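Side-chain contact in hypothetical protein XAC2396 (Xanthomonas axonopodis pv. citri, PDB 2G3W), which is of unknown function but folds around a variation of the PD-(D/E)XK nuclease motif: residues A[40-45]-A[105-110]. Numbering follows the deposited sequence.
Sequences LMVRLL and IGYGGQ
Val42 meets Tyr107 and Ile105 in a small apolar contact with a CH-pi component, where helix 37-49 packs on the end of strand 101-106. This belongs to the compact YaeQ fold, built around a variation of the PD-(D/E)XK nuclease motif. Strand 101-106 lies inside the mixed sheet, between strands 129-133 and 78-84. Ile105 makes backbone hydrogen bonds with Asp83 and Gly85, and Gly106 with Ile132 and Leu134. Beyond Gly106 the chain leaves the sheet at Tyr107 and turns through Gly108 and Gly109. Gly109 is the N-cap of helix 110-123.

The contact is small, with 131 Å² buried on both sides together, and no hydrogen bond crosses it. Val42 is the one residue of segment 40-45 that carries it, and its two methyls share the work. CG1 lies anti to the backbone N (chi1 173°), which sends it to the junction of both partners. There it sits 4.2 Å from Ile105 CG2 and 4.0 Å from Tyr107 CD1. The Val42 and Ile105 side chains run past each other in opposite directions and meet methyl to methyl.

The phenol ring presents a face to the helix. In Tyr107, chi1 of 63° sets CG between the backbone N and the carbonyl carbon, and one ring face turns toward Val42. Ile105 O lies in the ring plane, at the edge. Thr139 of helix 136-143 touches both Val42 and Tyr107. Leu134 also packs on Ile105. Val42 CG2 rests over the ring face, 4.0 Å from the Tyr107 centroid. It lies 14° off the ring normal, displaced toward the rim. The ring atom nearest to Val42 CG2 is Tyr107 CD2, at 3.9 Å.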
loop_
_atom_site.group_PDB
_atom_site.type_symbol
_atom_site.label_atom_id
_atom_site.label_comp_id
_atom_site.label_asym_id
_atom_site.label_seq_id
_atom_site.Cartn_x
_atom_site.Cartn_y
_atom_site.Cartn_z
ATOM N N LEU A 40 -3.165 19.460 -14.855
ATOM C CA LEU A 40 -4.283 20.135 -14.153
ATOM C C LEU A 40 -5.281 19.120 -13.575
ATOM O O LEU A 40 -5.755 19.244 -12.429
ATOM C CB LEU A 40 -4.984 21.153 -15.073
ATOM C CG LEU A 40 -5.920 21.962 -14.175
ATOM C CD1 LEU A 40 -5.515 23.381 -14.088
ATOM C CD2 LEU A 40 -7.391 21.763 -14.508
HETATM N N MSE A 41 -5.621 18.110 -14.356
HETATM C CA MSE A 41 -6.594 17.124 -13.903
HETATM C C MSE A 41 -6.006 16.225 -12.790
HETATM O O MSE A 41 -6.725 15.770 -11.899
HETATM C CB MSE A 41 -7.183 16.295 -15.092
HETATM C CG MSE A 41 -7.968 17.143 -16.124
HETATM SE SE MSE A 41 -9.516 17.942 -15.295
HETATM C CE MSE A 41 -10.501 16.311 -14.977
ATOM N N VAL A 42 -4.710 15.991 -12.828
ATOM C CA VAL A 42 -4.028 15.268 -11.731
ATOM C C VAL A 42 -4.121 16.124 -10.459
ATOM O O VAL A 42 -4.364 15.575 -9.361
ATOM C CB VAL A 42 -2.557 14.925 -12.038
ATOM C CG1 VAL A 42 -1.838 14.326 -10.798
ATOM C CG2 VAL A 42 -2.463 13.885 -13.170
ATOM N N ARG A 43 -3.976 17.460 -10.585
ATOM C CA ARG A 43 -4.142 18.314 -9.405
ATOM C C ARG A 43 -5.572 18.263 -8.871
ATOM O O ARG A 43 -5.808 18.240 -7.663
ATOM C CB ARG A 43 -3.847 19.777 -9.702
ATOM C CG ARG A 43 -2.418 20.188 -9.976
ATOM C CD ARG A 43 -2.334 21.668 -9.463
ATOM N NE ARG A 43 -2.812 22.593 -10.506
ATOM C CZ ARG A 43 -3.518 23.695 -10.323
ATOM N NH1 ARG A 43 -3.968 24.050 -9.116
ATOM N NH2 ARG A 43 -3.843 24.419 -11.391
ATOM N N LEU A 44 -6.543 18.306 -9.778
ATOM C CA LEU A 44 -7.939 18.171 -9.379
ATOM C C LEU A 44 -8.168 16.812 -8.707
ATOM O O LEU A 44 -8.774 16.734 -7.641
ATOM C CB LEU A 44 -8.868 18.350 -10.582
ATOM C CG LEU A 44 -10.345 18.327 -10.236
ATOM C CD1 LEU A 44 -10.680 19.529 -9.310
ATOM C CD2 LEU A 44 -11.164 18.323 -11.502
ATOM N N LEU A 45 -7.694 15.740 -9.331
ATOM C CA LEU A 45 -7.771 14.410 -8.718
ATOM C C LEU A 45 -7.101 14.391 -7.318
ATOM O O LEU A 45 -7.618 13.750 -6.384
ATOM C CB LEU A 45 -7.166 13.330 -9.665
ATOM C CG LEU A 45 -7.040 11.908 -9.109
ATOM C CD1 LEU A 45 -8.354 11.288 -8.745
ATOM C CD2 LEU A 45 -6.267 11.017 -10.085
ATOM N N ILE A 105 2.970 12.666 -5.745
ATOM C CA ILE A 105 2.015 11.956 -6.618
ATOM C C ILE A 105 2.631 11.891 -8.016
ATOM O O ILE A 105 2.670 12.884 -8.717
ATOM C CB ILE A 105 0.668 12.692 -6.640
ATOM C CG1 ILE A 105 0.080 12.712 -5.223
ATOM C CG2 ILE A 105 -0.353 12.031 -7.661
ATOM C CD1 ILE A 105 -1.289 13.429 -5.115
ATOM N N GLY A 106 3.209 10.760 -8.371
ATOM C CA GLY A 106 3.762 10.586 -9.717
ATOM C C GLY A 106 2.772 9.971 -10.704
ATOM O O GLY A 106 1.828 9.287 -10.303
ATOM N N TYR A 107 2.996 10.229 -12.002
ATOM C CA TYR A 107 2.040 9.837 -13.024
ATOM C C TYR A 107 2.707 9.704 -14.400
ATOM O O TYR A 107 2.041 9.805 -15.420
ATOM C CB TYR A 107 0.821 10.794 -13.009
ATOM C CG TYR A 107 1.134 12.235 -13.330
ATOM C CD1 TYR A 107 1.634 13.112 -12.353
ATOM C CD2 TYR A 107 0.938 12.734 -14.605
ATOM C CE1 TYR A 107 1.978 14.432 -12.680
ATOM C CE2 TYR A 107 1.225 14.052 -14.919
ATOM C CZ TYR A 107 1.740 14.884 -13.954
ATOM O OH TYR A 107 2.016 16.162 -14.284
ATOM N N GLY A 108 4.014 9.402 -14.421
ATOM C CA GLY A 108 4.795 9.574 -15.649
ATOM C C GLY A 108 5.156 8.266 -16.329
ATOM O O GLY A 108 5.959 8.275 -17.245
ATOM N N GLY A 109 4.567 7.151 -15.876
ATOM C CA GLY A 109 4.670 5.894 -16.610
ATOM C C GLY A 109 6.024 5.265 -16.294
ATOM O O GLY A 109 6.427 5.254 -15.149
ATOM N N GLN A 110 6.745 4.790 -17.301
ATOM C CA GLN A 110 8.044 4.170 -17.050
ATOM C C GLN A 110 9.022 5.046 -16.244
ATOM O O GLN A 110 9.790 4.537 -15.419
ATOM C CB GLN A 110 8.699 3.747 -18.376
ATOM C CG GLN A 110 8.157 2.439 -18.933
ATOM C CD GLN A 110 8.860 1.199 -18.378
ATOM O OE1 GLN A 110 9.352 1.189 -17.240
ATOM N NE2 GLN A 110 8.907 0.141 -19.194
#